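Long-range contact in peptidoglycan synthase activator LpoP (Pseudomonas aeruginosa, PDB 6W5Q), which probably activates a peptidoglycan synthase in cell-wall assembly as a lipoprotein, its globular C-terminal domain being built from tetratricopeptide-type helices: residues A[33-38]-A[57-62]. Residues are numbered along the deposited sequence; the frame is centred on the assembly and turned at random.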
loop_
_atom_site.group_PDB
_atom_site.type_symbol
_atom_site.label_atom_id
_atom_site.label_comp_id
_atom_site.label_asym_id
_atom_site.label_seq_id
_atom_site.Cartn_x
_atom_site.Cartn_y
_atom_site.Cartn_z
ATOM N N SER A 33 -2.500 -14.718 3.320
ATOM C CA SER A 33 -3.724 -14.765 2.524
ATOM C C SER A 33 -4.172 -13.370 2.108
ATOM O O SER A 33 -4.594 -13.164 0.962
ATOM C CB SER A 33 -4.829 -15.465 3.305
ATOM O OG SER A 33 -4.418 -16.762 3.663
ATOM N N ALA A 34 -4.110 -12.411 3.034
ATOM C CA ALA A 34 -4.398 -11.027 2.688
ATOM C C ALA A 34 -3.615 -10.612 1.456
ATOM O O ALA A 34 -4.172 -10.067 0.497
ATOM C CB ALA A 34 -4.076 -10.108 3.868
ATOM N N ALA A 35 -2.317 -10.906 1.446
ATOM C CA ALA A 35 -1.526 -10.574 0.270
ATOM C C ALA A 35 -2.046 -11.320 -0.955
ATOM O O ALA A 35 -2.227 -10.716 -2.026
ATOM C CB ALA A 35 -0.044 -10.862 0.529
ATOM N N ALA A 36 -2.356 -12.618 -0.799
ATOM C CA ALA A 36 -2.919 -13.391 -1.902
ATOM C C ALA A 36 -4.236 -12.789 -2.383
ATOM O O ALA A 36 -4.468 -12.680 -3.594
ATOM C CB ALA A 36 -3.122 -14.844 -1.482
ATOM N N SER A 37 -5.103 -12.372 -1.447
ATOM C CA SER A 37 -6.372 -11.750 -1.832
ATOM C C SER A 37 -6.148 -10.433 -2.559
ATOM O O SER A 37 -6.903 -10.083 -3.476
ATOM C CB SER A 37 -7.255 -11.499 -0.606
ATOM O OG SER A 37 -7.610 -12.694 0.049
ATOM N N LEU A 38 -5.134 -9.672 -2.150
ATOM C CA LEU A 38 -4.866 -8.420 -2.842
ATOM C C LEU A 38 -4.217 -8.663 -4.205
ATOM O O LEU A 38 -4.453 -7.895 -5.146
ATOM C CB LEU A 38 -4.011 -7.516 -1.936
ATOM C CG LEU A 38 -4.808 -7.090 -0.676
ATOM C CD1 LEU A 38 -3.977 -6.407 0.394
ATOM C CD2 LEU A 38 -6.015 -6.184 -1.036
ATOM N N GLN A 57 0.664 -2.090 2.529
ATOM C CA GLN A 57 0.505 -2.167 3.971
ATOM C C GLN A 57 0.765 -3.575 4.492
ATOM O O GLN A 57 1.498 -3.767 5.476
ATOM C CB GLN A 57 -0.890 -1.708 4.354
ATOM C CG GLN A 57 -0.981 -0.236 4.616
ATOM C CD GLN A 57 -2.099 0.061 5.576
ATOM O OE1 GLN A 57 -3.145 0.580 5.183
ATOM N NE2 GLN A 57 -1.897 -0.283 6.850
ATOM N N VAL A 58 0.160 -4.575 3.845
ATOM C CA VAL A 58 0.315 -5.961 4.272
ATOM C C VAL A 58 1.772 -6.390 4.180
ATOM O O VAL A 58 2.295 -7.048 5.089
ATOM C CB VAL A 58 -0.603 -6.870 3.434
ATOM C CG1 VAL A 58 -0.347 -8.342 3.739
ATOM C CG2 VAL A 58 -2.035 -6.508 3.720
ATOM N N ARG A 59 2.447 -6.043 3.076
ATOM C CA ARG A 59 3.862 -6.389 2.942
ATOM C C ARG A 59 4.681 -5.694 4.007
ATOM O O ARG A 59 5.600 -6.287 4.584
ATOM C CB ARG A 59 4.398 -5.997 1.569
ATOM C CG ARG A 59 3.636 -6.590 0.398
ATOM C CD ARG A 59 4.503 -7.522 -0.406
ATOM N NE ARG A 59 3.778 -8.226 -1.470
ATOM C CZ ARG A 59 3.463 -9.522 -1.469
ATOM N NH1 ARG A 59 3.818 -10.310 -0.446
ATOM N NH2 ARG A 59 2.813 -10.025 -2.509
ATOM N N LEU A 60 4.390 -4.417 4.252
ATOM C CA LEU A 60 5.102 -3.715 5.305
ATOM C C LEU A 60 4.859 -4.395 6.645
ATOM O O LEU A 60 5.787 -4.569 7.446
ATOM C CB LEU A 60 4.668 -2.253 5.340
ATOM C CG LEU A 60 5.434 -1.375 6.327
ATOM C CD1 LEU A 60 6.929 -1.448 6.075
ATOM C CD2 LEU A 60 4.931 0.039 6.205
ATOM N N ALA A 61 3.620 -4.827 6.890
ATOM C CA ALA A 61 3.332 -5.491 8.148
ATOM C C ALA A 61 4.031 -6.846 8.242
ATOM O O ALA A 61 4.336 -7.296 9.344
ATOM C CB ALA A 61 1.822 -5.628 8.332
ATOM N N GLN A 62 4.317 -7.499 7.111
ATOM C CA GLN A 62 5.104 -8.730 7.148
ATOM C C GLN A 62 6.588 -8.477 7.364
ATOM O O GLN A 62 7.348 -9.446 7.457
ATOM C CB GLN A 62 4.908 -9.557 5.859
ATOM C CG GLN A 62 3.485 -10.122 5.721
ATOM C CD GLN A 62 3.218 -10.812 4.378
ATOM O OE1 GLN A 62 3.267 -10.186 3.311
ATOM N NE2 GLN A 62 2.931 -12.114 4.432
#
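Two successive antiparallel helices of the tetratricopeptide region, 31-44 and 49-61, meet where Val58 packs against Ala34, Ala35 and Leu38. The short segments run at 156° with their axes 9.7 Å apart, and the CA atoms of Ala35 and Val58 are the closest pair across the segments, 6.4 Å apart. Val58 works with both of its methyls. CG1, anti to its own backbone N (chi1 173°), reaches the backbone of helix 31-44 itself, 4.0 Å from Ala35 N, and also touches the Ala35 and Ala34 methyls. CG2 faces Leu38, meeting its CD1 at 3.9 Å, while also lying 4.1 Å from Ala34 CB. The alanines are small enough for the branched valine to come this close to the helix backbone.

Beside the Ala35 end of this contact, Arg59 starts off beside the interface, but a bend at chi2 (-116°) brings its guanidinium back, and one face of that group lies against Ala35 CB, with NH1 4.0 Å away. Arg59 NH2 forms a salt bridge with Glu39 of helix 31-44, so an ionic link flanks the apolar seam. Gln62, just past the helix end, adds a looser touch, its OE1 4.4 Å from Ala35 CB.

Helix 13-28 packs on Leu38 through Leu19 and Ala22, and helix 65-78 meets Arg59 and Leu60. Small alanines receiving a branched side chain between consecutive antiparallel helices are in keeping with the stacked helical hairpins of a tetratricopeptide-repeat fold.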